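PDB 5K3W: CpuTA1 from Curtobacterium pusillum, which belongs to the class IV aminotransferase family, a group of fold-type IV enzymes that depend on pyridoxal-5'-phosphate. Local coordinates for residues Glu113-Thr121 and Ser131-Gly139; Trp267-Pro277 and Leu292-Arg303. All coordinates share one frame; numbering follows the deposited sequence.

Contact 1 (Glu113-Thr121 and Ser131-Gly139)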
loop_
_atom_site.group_PDB
_atom_site.type_symbol
_atom_site.label_atom_id
_atom_site.label_comp_id
_atom_site.label_asym_id
_atom_site.label_seq_id
_atom_site.Cartn_x
_atom_site.Cartn_y
_atom_site.Cartn_z
ATOM N N GLU A 113 -20.350 -14.937 -14.036
ATOM C CA GLU A 113 -19.244 -14.036 -14.311
ATOM C C GLU A 113 -18.078 -14.405 -13.405
ATOM O O GLU A 113 -18.241 -14.521 -12.186
ATOM C CB GLU A 113 -19.657 -12.582 -14.081
ATOM C CG GLU A 113 -20.993 -12.179 -14.672
ATOM C CD GLU A 113 -21.324 -10.698 -14.440
ATOM O OE1 GLU A 113 -20.498 -9.968 -13.830
ATOM O OE2 GLU A 113 -22.426 -10.269 -14.873
ATOM N N LEU A 114 -16.910 -14.612 -13.993
ATOM C CA LEU A 114 -15.718 -14.871 -13.202
ATOM C C LEU A 114 -14.778 -13.683 -13.304
ATOM O O LEU A 114 -14.983 -12.752 -14.090
ATOM C CB LEU A 114 -14.996 -16.136 -13.668
ATOM C CG LEU A 114 -15.821 -17.364 -14.032
ATOM C CD1 LEU A 114 -14.886 -18.387 -14.649
ATOM C CD2 LEU A 114 -16.531 -17.944 -12.820
ATOM N N PHE A 115 -13.721 -13.738 -12.505
ATOM C CA PHE A 115 -12.629 -12.794 -12.644
ATOM C C PHE A 115 -11.306 -13.533 -12.443
ATOM O O PHE A 115 -11.240 -14.600 -11.825
ATOM C CB PHE A 115 -12.776 -11.605 -11.660
ATOM C CG PHE A 115 -12.565 -11.978 -10.232
ATOM C CD1 PHE A 115 -13.580 -12.568 -9.499
ATOM C CD2 PHE A 115 -11.335 -11.772 -9.625
ATOM C CE1 PHE A 115 -13.389 -12.937 -8.177
ATOM C CE2 PHE A 115 -11.132 -12.123 -8.305
ATOM C CZ PHE A 115 -12.170 -12.718 -7.576
ATOM N N ALA A 116 -10.261 -12.957 -13.016
ATOM C CA ALA A 116 -8.891 -13.389 -12.829
ATOM C C ALA A 116 -8.148 -12.240 -12.179
ATOM O O ALA A 116 -8.327 -11.076 -12.559
ATOM C CB ALA A 116 -8.236 -13.766 -14.159
ATOM N N LYS A 117 -7.346 -12.558 -11.176
ATOM C CA LYS A 117 -6.552 -11.560 -10.477
ATOM C C LYS A 117 -5.082 -11.915 -10.629
ATOM O O LYS A 117 -4.684 -13.052 -10.357
ATOM C CB LYS A 117 -6.937 -11.470 -8.994
ATOM C CG LYS A 117 -6.024 -10.516 -8.199
ATOM C CD LYS A 117 -6.697 -9.957 -6.951
ATOM C CE LYS A 117 -7.515 -8.722 -7.286
ATOM N NZ LYS A 117 -8.147 -8.130 -6.071
ATOM N N LEU A 118 -4.288 -10.945 -11.070
ATOM C CA LEU A 118 -2.856 -11.127 -11.267
ATOM C C LEU A 118 -2.120 -10.353 -10.186
ATOM O O LEU A 118 -2.393 -9.166 -9.975
ATOM C CB LEU A 118 -2.413 -10.646 -12.656
ATOM C CG LEU A 118 -2.898 -11.329 -13.943
ATOM C CD1 LEU A 118 -4.425 -11.451 -14.029
ATOM C CD2 LEU A 118 -2.348 -10.585 -15.178
ATOM N N ILE A 119 -1.182 -11.012 -9.512
ATOM C CA ILE A 119 -0.458 -10.386 -8.419
ATOM C C ILE A 119 1.033 -10.599 -8.629
ATOM O O ILE A 119 1.498 -11.741 -8.697
ATOM C CB ILE A 119 -0.911 -10.922 -7.054
ATOM C CG1 ILE A 119 -2.350 -10.469 -6.796
ATOM C CG2 ILE A 119 0.023 -10.440 -5.952
ATOM C CD1 ILE A 119 -2.944 -11.050 -5.561
ATOM N N LEU A 120 1.779 -9.497 -8.718
ATOM C CA LEU A 120 3.219 -9.525 -8.940
ATOM C C LEU A 120 3.897 -8.671 -7.878
ATOM O O LEU A 120 3.629 -7.468 -7.786
ATOM C CB LEU A 120 3.563 -9.016 -10.343
ATOM C CG LEU A 120 5.041 -8.800 -10.702
ATOM C CD1 LEU A 120 5.830 -10.057 -10.473
ATOM C CD2 LEU A 120 5.164 -8.358 -12.153
ATOM N N THR A 121 4.780 -9.278 -7.091
ATOM C CA THR A 121 5.470 -8.569 -6.013
ATOM C C THR A 121 6.984 -8.620 -6.209
ATOM O O THR A 121 7.511 -9.377 -7.033
ATOM C CB THR A 121 5.128 -9.152 -4.634
ATOM O OG1 THR A 121 5.916 -10.326 -4.421
ATOM C CG2 THR A 121 3.645 -9.512 -4.534
ATOM N N SER A 131 7.782 -12.423 -6.978
ATOM C CA SER A 131 6.743 -13.433 -6.853
ATOM C C SER A 131 5.570 -13.085 -7.763
ATOM O O SER A 131 5.339 -11.917 -8.097
ATOM C CB SER A 131 6.249 -13.551 -5.406
ATOM O OG SER A 131 7.273 -14.006 -4.538
ATOM N N GLY A 132 4.823 -14.117 -8.140
ATOM C CA GLY A 132 3.679 -13.952 -9.023
ATOM C C GLY A 132 2.630 -15.018 -8.788
ATOM O O GLY A 132 2.946 -16.168 -8.476
ATOM N N TRP A 133 1.366 -14.623 -8.941
ATOM C CA TRP A 133 0.234 -15.515 -8.778
ATOM C C TRP A 133 -0.894 -15.081 -9.698
ATOM O O TRP A 133 -1.031 -13.903 -10.035
ATOM C CB TRP A 133 -0.282 -15.519 -7.337
ATOM C CG TRP A 133 0.660 -16.068 -6.339
ATOM C CD1 TRP A 133 0.833 -17.379 -6.021
ATOM C CD2 TRP A 133 1.539 -15.323 -5.491
ATOM N NE1 TRP A 133 1.784 -17.505 -5.033
ATOM C CE2 TRP A 133 2.236 -16.258 -4.688
ATOM C CE3 TRP A 133 1.815 -13.961 -5.337
ATOM C CZ2 TRP A 133 3.192 -15.874 -3.735
ATOM C CZ3 TRP A 133 2.773 -13.578 -4.390
ATOM C CH2 TRP A 133 3.446 -14.537 -3.602
ATOM N N VAL A 134 -1.720 -16.045 -10.075
ATOM C CA VAL A 134 -2.991 -15.794 -10.739
ATOM C C VAL A 134 -4.026 -16.647 -10.037
ATOM O O VAL A 134 -3.799 -17.844 -9.831
ATOM C CB VAL A 134 -2.953 -16.154 -12.243
ATOM C CG1 VAL A 134 -4.313 -15.860 -12.901
ATOM C CG2 VAL A 134 -1.845 -15.424 -12.957
ATOM N N PHE A 135 -5.166 -16.061 -9.692
ATOM C CA PHE A 135 -6.287 -16.907 -9.313
ATOM C C PHE A 135 -7.556 -16.491 -10.043
ATOM O O PHE A 135 -7.735 -15.333 -10.428
ATOM C CB PHE A 135 -6.508 -16.942 -7.783
ATOM C CG PHE A 135 -6.848 -15.618 -7.155
ATOM C CD1 PHE A 135 -8.171 -15.218 -7.023
ATOM C CD2 PHE A 135 -5.851 -14.807 -6.638
ATOM C CE1 PHE A 135 -8.493 -14.014 -6.403
ATOM C CE2 PHE A 135 -6.162 -13.605 -6.030
ATOM C CZ PHE A 135 -7.485 -13.205 -5.913
ATOM N N VAL A 136 -8.418 -17.473 -10.260
ATOM C CA VAL A 136 -9.695 -17.308 -10.939
ATOM C C VAL A 136 -10.805 -17.721 -9.977
ATOM O O VAL A 136 -10.663 -18.696 -9.235
ATOM C CB VAL A 136 -9.749 -18.158 -12.229
ATOM C CG1 VAL A 136 -11.116 -18.060 -12.875
ATOM C CG2 VAL A 136 -8.634 -17.732 -13.204
ATOM N N ASP A 137 -11.909 -16.989 -9.988
ATOM C CA ASP A 137 -12.986 -17.323 -9.071
ATOM C C ASP A 137 -14.236 -16.578 -9.505
ATOM O O ASP A 137 -14.189 -15.669 -10.341
ATOM C CB ASP A 137 -12.621 -16.983 -7.627
ATOM C CG ASP A 137 -13.574 -17.602 -6.617
ATOM O OD1 ASP A 137 -14.375 -18.477 -7.013
ATOM O OD2 ASP A 137 -13.505 -17.234 -5.420
ATOM N N GLU A 138 -15.359 -16.979 -8.916
ATOM C CA GLU A 138 -16.632 -16.338 -9.200
ATOM C C GLU A 138 -16.621 -14.902 -8.695
ATOM O O GLU A 138 -16.088 -14.608 -7.621
ATOM C CB GLU A 138 -17.769 -17.125 -8.552
ATOM C CG GLU A 138 -19.037 -17.121 -9.370
ATOM C CD GLU A 138 -20.009 -18.214 -8.954
ATOM O OE1 GLU A 138 -21.024 -18.399 -9.667
ATOM O OE2 GLU A 138 -19.758 -18.887 -7.923
ATOM N N GLY A 139 -17.195 -14.001 -9.492
ATOM C CA GLY A 139 -17.208 -12.607 -9.127
ATOM C C GLY A 139 -18.330 -12.267 -8.179
ATOM O O GLY A 139 -19.291 -13.019 -8.010
#
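Phe115 and Phe135 both carry CG between the backbone N and the carbonyl carbon (chi1 70° and 62°), whereas Lys117 has CG anti to its backbone N (chi1 175°); the strands put the three side chains on one face of an antiparallel hairpin, and these torsions bring the rings and the lysine chain together. The lysine chain runs alongside the Phe135 ring, its CB 3.9 Å from the ring centroid in a CH-pi contact over the face, and its CD reaches Phe135 CZ at 3.5 Å before the bend at chi3 leads the amine away. CE2 of Phe115 meets CE1 of Phe135 at 3.8 Å, while CD1 of Ile119 comes to the Phe135 edge. The next ring along, Trp133, offers its own edge to CG2 of Ile119, 4.0 Å from CE3. Beneath these side chains the strands are an example of regular antiparallel pairing: Lys117 and Phe135 exchange two backbone bonds, N of Lys117 to O of Phe135 at 2.9 Å and N of Phe135 to O of Lys117 at 3.1 Å. On the other face Ala116 meets Val136 and Leu118 meets Val134; Trp93 of helix 90-108 packs on Leu118 and Val134, and Val97 on Leu118. Phe135 and Trp133 also pack on Thr45 and Ile44 of the second subunit. Within the six-stranded antiparallel sheet, strand 114-121 bonds onward to strand 54-62, and strand 131-138 has strand 5-9 at its other edge.

Contact 2 (Trp267-Pro277 and Leu292-Arg303). With PLP (pyridoxal-5'-phosphate), chain C.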
loop_
_atom_site.group_PDB
_atom_site.type_symbol
_atom_site.label_atom_id
_atom_site.label_comp_id
_atom_site.label_asym_id
_atom_site.label_seq_id
_atom_site.Cartn_x
_atom_site.Cartn_y
_atom_site.Cartn_z
ATOM N N TRP A 267 -20.951 8.095 -14.335
ATOM C CA TRP A 267 -20.719 6.680 -14.072
ATOM C C TRP A 267 -19.337 6.481 -13.465
ATOM O O TRP A 267 -18.390 7.205 -13.784
ATOM C CB TRP A 267 -20.807 5.808 -15.345
ATOM C CG TRP A 267 -22.105 5.867 -16.075
ATOM C CD1 TRP A 267 -23.125 4.961 -16.011
ATOM C CD2 TRP A 267 -22.519 6.874 -17.005
ATOM N NE1 TRP A 267 -24.145 5.341 -16.846
ATOM C CE2 TRP A 267 -23.797 6.512 -17.470
ATOM C CE3 TRP A 267 -21.924 8.041 -17.502
ATOM C CZ2 TRP A 267 -24.505 7.286 -18.397
ATOM C CZ3 TRP A 267 -22.617 8.800 -18.427
ATOM C CH2 TRP A 267 -23.897 8.424 -18.861
ATOM N N LEU A 268 -19.235 5.483 -12.591
ATOM C CA LEU A 268 -17.967 4.852 -12.243
ATOM C C LEU A 268 -17.854 3.548 -13.023
ATOM O O LEU A 268 -18.787 2.738 -13.019
ATOM C CB LEU A 268 -17.884 4.562 -10.746
ATOM C CG LEU A 268 -17.803 5.762 -9.816
ATOM C CD1 LEU A 268 -17.410 5.304 -8.429
ATOM C CD2 LEU A 268 -16.824 6.789 -10.361
ATOM N N VAL A 269 -16.722 3.334 -13.683
ATOM C CA VAL A 269 -16.536 2.135 -14.500
ATOM C C VAL A 269 -15.261 1.413 -14.073
ATOM O O VAL A 269 -14.266 2.043 -13.702
ATOM C CB VAL A 269 -16.502 2.482 -16.007
ATOM C CG1 VAL A 269 -17.771 3.212 -16.403
ATOM C CG2 VAL A 269 -15.255 3.318 -16.353
ATOM N N SER A 270 -15.301 0.087 -14.115
ATOM C CA SER A 270 -14.168 -0.754 -13.746
ATOM C C SER A 270 -14.460 -2.159 -14.259
ATOM O O SER A 270 -15.590 -2.467 -14.652
ATOM C CB SER A 270 -13.923 -0.743 -12.231
ATOM O OG SER A 270 -15.005 -1.314 -11.526
ATOM N N SER A 271 -13.431 -3.017 -14.238
ATOM C CA SER A 271 -13.478 -4.254 -15.021
ATOM C C SER A 271 -14.586 -5.195 -14.567
ATOM O O SER A 271 -15.308 -5.750 -15.402
ATOM C CB SER A 271 -12.140 -4.984 -14.971
ATOM O OG SER A 271 -11.183 -4.335 -15.775
ATOM N N VAL A 272 -14.729 -5.412 -13.260
ATOM C CA VAL A 272 -15.664 -6.429 -12.776
ATOM C C VAL A 272 -17.067 -5.866 -12.599
ATOM O O VAL A 272 -18.049 -6.475 -13.031
ATOM C CB VAL A 272 -15.149 -7.057 -11.468
ATOM C CG1 VAL A 272 -16.209 -7.975 -10.884
ATOM C CG2 VAL A 272 -13.897 -7.843 -11.742
ATOM N N ARG A 273 -17.198 -4.711 -11.945
ATOM C CA ARG A 273 -18.518 -4.116 -11.774
ATOM C C ARG A 273 -19.072 -3.584 -13.095
ATOM O O ARG A 273 -20.295 -3.497 -13.261
ATOM C CB ARG A 273 -18.447 -3.005 -10.723
ATOM C CG ARG A 273 -19.784 -2.382 -10.382
ATOM C CD ARG A 273 -19.675 -1.465 -9.170
ATOM N NE ARG A 273 -18.762 -0.357 -9.420
ATOM C CZ ARG A 273 -18.445 0.565 -8.519
ATOM N NH1 ARG A 273 -18.979 0.508 -7.312
ATOM N NH2 ARG A 273 -17.592 1.536 -8.825
ATOM N N GLN A 274 -18.196 -3.258 -14.043
ATOM C CA GLN A 274 -18.597 -2.649 -15.302
ATOM C C GLN A 274 -19.067 -1.217 -15.041
ATOM O O GLN A 274 -18.352 -0.450 -14.389
ATOM C CB GLN A 274 -19.654 -3.508 -15.995
ATOM C CG GLN A 274 -19.241 -4.983 -16.164
ATOM C CD GLN A 274 -18.176 -5.248 -17.268
ATOM O OE1 GLN A 274 -17.736 -4.346 -17.989
ATOM N NE2 GLN A 274 -17.771 -6.506 -17.387
ATOM N N ALA A 275 -20.242 -0.824 -15.524
ATOM C CA ALA A 275 -20.683 0.563 -15.424
ATOM C C ALA A 275 -21.691 0.708 -14.291
ATOM O O ALA A 275 -22.765 0.102 -14.329
ATOM C CB ALA A 275 -21.290 1.047 -16.739
ATOM N N ALA A 276 -21.348 1.515 -13.292
ATOM C CA ALA A 276 -22.266 1.796 -12.194
ATOM C C ALA A 276 -22.738 3.240 -12.276
ATOM O O ALA A 276 -21.940 4.163 -12.036
ATOM C CB ALA A 276 -21.595 1.526 -10.848
ATOM N N PRO A 277 -24.007 3.490 -12.593
ATOM C CA PRO A 277 -24.478 4.877 -12.714
ATOM C C PRO A 277 -24.662 5.529 -11.350
ATOM O O PRO A 277 -25.079 4.893 -10.378
ATOM C CB PRO A 277 -25.816 4.729 -13.452
ATOM C CG PRO A 277 -26.328 3.384 -13.025
ATOM C CD PRO A 277 -25.099 2.513 -12.765
ATOM N N LEU A 292 -30.222 3.587 -21.221
ATOM C CA LEU A 292 -28.895 3.844 -21.765
ATOM C C LEU A 292 -27.821 3.120 -20.955
ATOM O O LEU A 292 -26.868 2.571 -21.520
ATOM C CB LEU A 292 -28.639 5.349 -21.790
ATOM C CG LEU A 292 -27.243 5.821 -22.188
ATOM C CD1 LEU A 292 -27.029 5.736 -23.705
ATOM C CD2 LEU A 292 -26.965 7.236 -21.655
ATOM N N THR A 293 -27.971 3.087 -19.628
ATOM C CA THR A 293 -26.981 2.411 -18.798
ATOM C C THR A 293 -27.073 0.896 -18.950
ATOM O O THR A 293 -26.046 0.205 -19.015
ATOM C CB THR A 293 -27.155 2.829 -17.337
ATOM O OG1 THR A 293 -26.886 4.234 -17.213
ATOM C CG2 THR A 293 -26.212 2.050 -16.442
ATOM N N ALA A 294 -28.293 0.364 -19.008
ATOM C CA ALA A 294 -28.463 -1.058 -19.290
ATOM C C ALA A 294 -27.847 -1.425 -20.636
ATOM O O ALA A 294 -27.252 -2.498 -20.782
ATOM C CB ALA A 294 -29.950 -1.430 -19.254
ATOM N N ASP A 295 -27.978 -0.546 -21.630
ATOM C CA ASP A 295 -27.331 -0.801 -22.910
ATOM C C ASP A 295 -25.815 -0.744 -22.776
ATOM O O ASP A 295 -25.096 -1.533 -23.401
ATOM C CB ASP A 295 -27.805 0.208 -23.960
ATOM C CG ASP A 295 -29.263 0.010 -24.358
ATOM O OD1 ASP A 295 -29.889 -0.965 -23.876
ATOM O OD2 ASP A 295 -29.774 0.815 -25.174
ATOM N N LEU A 296 -25.308 0.203 -21.987
ATOM C CA LEU A 296 -23.871 0.291 -21.770
ATOM C C LEU A 296 -23.339 -1.002 -21.167
ATOM O O LEU A 296 -22.360 -1.587 -21.655
ATOM C CB LEU A 296 -23.572 1.481 -20.861
ATOM C CG LEU A 296 -22.110 1.742 -20.552
ATOM C CD1 LEU A 296 -21.330 2.038 -21.827
ATOM C CD2 LEU A 296 -22.026 2.892 -19.577
ATOM N N ASN A 297 -23.994 -1.476 -20.111
ATOM C CA ASN A 297 -23.540 -2.692 -19.458
ATOM C C ASN A 297 -23.664 -3.902 -20.381
ATOM O O ASN A 297 -22.782 -4.773 -20.392
ATOM C CB ASN A 297 -24.311 -2.877 -18.160
ATOM C CG ASN A 297 -23.726 -2.043 -17.040
ATOM O OD1 ASN A 297 -22.509 -1.893 -16.962
ATOM N ND2 ASN A 297 -24.574 -1.474 -16.193
ATOM N N ALA A 298 -24.733 -3.963 -21.177
ATOM C CA ALA A 298 -24.865 -5.048 -22.140
ATOM C C ALA A 298 -23.751 -4.990 -23.180
ATOM O O ALA A 298 -23.168 -6.025 -23.536
ATOM C CB ALA A 298 -26.245 -5.003 -22.798
ATOM N N TYR A 299 -23.416 -3.793 -23.664
ATOM C CA TYR A 299 -22.250 -3.670 -24.534
ATOM C C TYR A 299 -20.989 -4.114 -23.814
ATOM O O TYR A 299 -20.196 -4.892 -24.349
ATOM C CB TYR A 299 -22.084 -2.235 -25.027
ATOM C CG TYR A 299 -20.810 -2.034 -25.829
ATOM C CD1 TYR A 299 -20.791 -2.232 -27.204
ATOM C CD2 TYR A 299 -19.625 -1.649 -25.213
ATOM C CE1 TYR A 299 -19.633 -2.055 -27.937
ATOM C CE2 TYR A 299 -18.463 -1.475 -25.939
ATOM C CZ TYR A 299 -18.469 -1.675 -27.301
ATOM O OH TYR A 299 -17.307 -1.495 -28.039
ATOM N N LEU A 300 -20.775 -3.605 -22.598
ATOM C CA LEU A 300 -19.555 -3.933 -21.870
ATOM C C LEU A 300 -19.443 -5.435 -21.618
ATOM O O LEU A 300 -18.344 -6.000 -21.679
ATOM C CB LEU A 300 -19.507 -3.161 -20.549
ATOM C CG LEU A 300 -19.343 -1.645 -20.632
ATOM C CD1 LEU A 300 -19.584 -1.020 -19.263
ATOM C CD2 LEU A 300 -17.959 -1.298 -21.145
ATOM N N LEU A 301 -20.569 -6.099 -21.328
ATOM C CA LEU A 301 -20.524 -7.533 -21.046
ATOM C C LEU A 301 -20.275 -8.366 -22.300
ATOM O O LEU A 301 -19.765 -9.488 -22.198
ATOM C CB LEU A 301 -21.824 -7.987 -20.380
ATOM C CG LEU A 301 -21.997 -7.580 -18.917
ATOM C CD1 LEU A 301 -23.382 -7.956 -18.408
ATOM C CD2 LEU A 301 -20.906 -8.187 -18.036
ATOM N N ALA A 302 -20.616 -7.843 -23.477
ATOM C CA ALA A 302 -20.593 -8.615 -24.711
ATOM C C ALA A 302 -19.431 -8.283 -25.634
ATOM O O ALA A 302 -19.298 -8.936 -26.674
ATOM C CB ALA A 302 -21.897 -8.401 -25.480
ATOM N N ARG A 303 -18.599 -7.290 -25.298
ATOM C CA ARG A 303 -17.615 -6.790 -26.257
ATOM C C ARG A 303 -16.577 -7.846 -26.632
ATOM O O ARG A 303 -16.123 -7.893 -27.782
ATOM C CB ARG A 303 -16.927 -5.542 -25.702
ATOM C CG ARG A 303 -16.037 -5.782 -24.501
ATOM C CD ARG A 303 -16.063 -4.569 -23.604
ATOM N NE ARG A 303 -14.772 -4.298 -22.979
ATOM C CZ ARG A 303 -14.575 -4.246 -21.667
ATOM N NH1 ARG A 303 -15.582 -4.440 -20.835
ATOM N NH2 ARG A 303 -13.369 -3.975 -21.191
HETATM N N1 PLP C . -8.750 3.293 -10.847
HETATM C C2 PLP C . -8.146 2.426 -9.985
HETATM C C2A PLP C . -7.355 2.944 -8.798
HETATM C C3 PLP C . -8.247 1.066 -10.210
HETATM O O3 PLP C . -7.602 0.207 -9.309
HETATM C C4 PLP C . -8.946 0.599 -11.297
HETATM C C4A PLP C . -9.120 -0.868 -11.586
HETATM C C5 PLP C . -9.555 1.463 -12.156
HETATM C C6 PLP C . -9.444 2.824 -11.924
HETATM C C5A PLP C . -10.349 0.925 -13.342
HETATM O O4P PLP C . -9.568 0.115 -14.201
HETATM P P PLP C . -10.240 -1.066 -15.036
HETATM O O1P PLP C . -11.444 -0.561 -15.799
HETATM O O2P PLP C . -10.650 -2.206 -14.136
HETATM O O3P PLP C . -9.251 -1.584 -16.049
#
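Asn297 and Ala275 make the central bonds, the helix side chain imitating a neighbouring strand. OD1 of Asn297 accepts from N of Ala275 at 2.9 Å and ND2 donates to O of Ala275 at 3.0 Å, the latter on a lone pair and within the amide plane, so two bonds fix the rotation of the amide. With CG beside the backbone N (chi1 -82°), Asn297 swings this group off the helix toward strand 274-277. CB of Ala275 rests against CD2 of Leu296 at 3.5 Å and also touches Leu300. At one end of the interface NE1 of Trp267 gives a nearly straight hydrogen bond of 3.0 Å to OG1 of Thr293, whose CG2 packs on the Pro277 ring; CD2 of Leu296 lies over a face of the indole. At the other end Gln274, folded at chi2, lays OE1 against CB of Leu300, while its NE2 bonds to Gln67. Further out, Phe242 of helix 234-245 packs on Leu296. The turn joining the two strands brings Ser271 to the cofactor, where its N and OG both donate to O2P of pyridoxal-5'-phosphate, OG at 2.7 Å. This hairpin turn forms part of the phosphate-binding cup, as in other fold-type IV enzymes, and here helix 290-307 packs behind it.

The two contacts illustrate how a sheet that holds the cofactor phosphate can be joined to one that lies farther off. The centres of contact 1 and contact 2 are 21 Å apart. Even so, the pieces meet at one end: CB of Phe115 in contact 1 packs on CG2 of Val272 in contact 2 at 3.9 Å, and OE2 of Glu113 approaches CD2 of Leu301 at 4.1 Å. Arg146 adds a polar tie, forming a salt bridge with Glu113 and hydrogen bonds with the carbonyls of Val272 and Arg273. Contact 2 reaches pyridoxal-5'-phosphate directly through Ser271, whereas the side chain of Lys117 in contact 1 stays about 9 Å from it. At the Glu113 end of the hairpin the side chain of Glu138 lies about 6 Å from a bound 3-aminobenzoic acid.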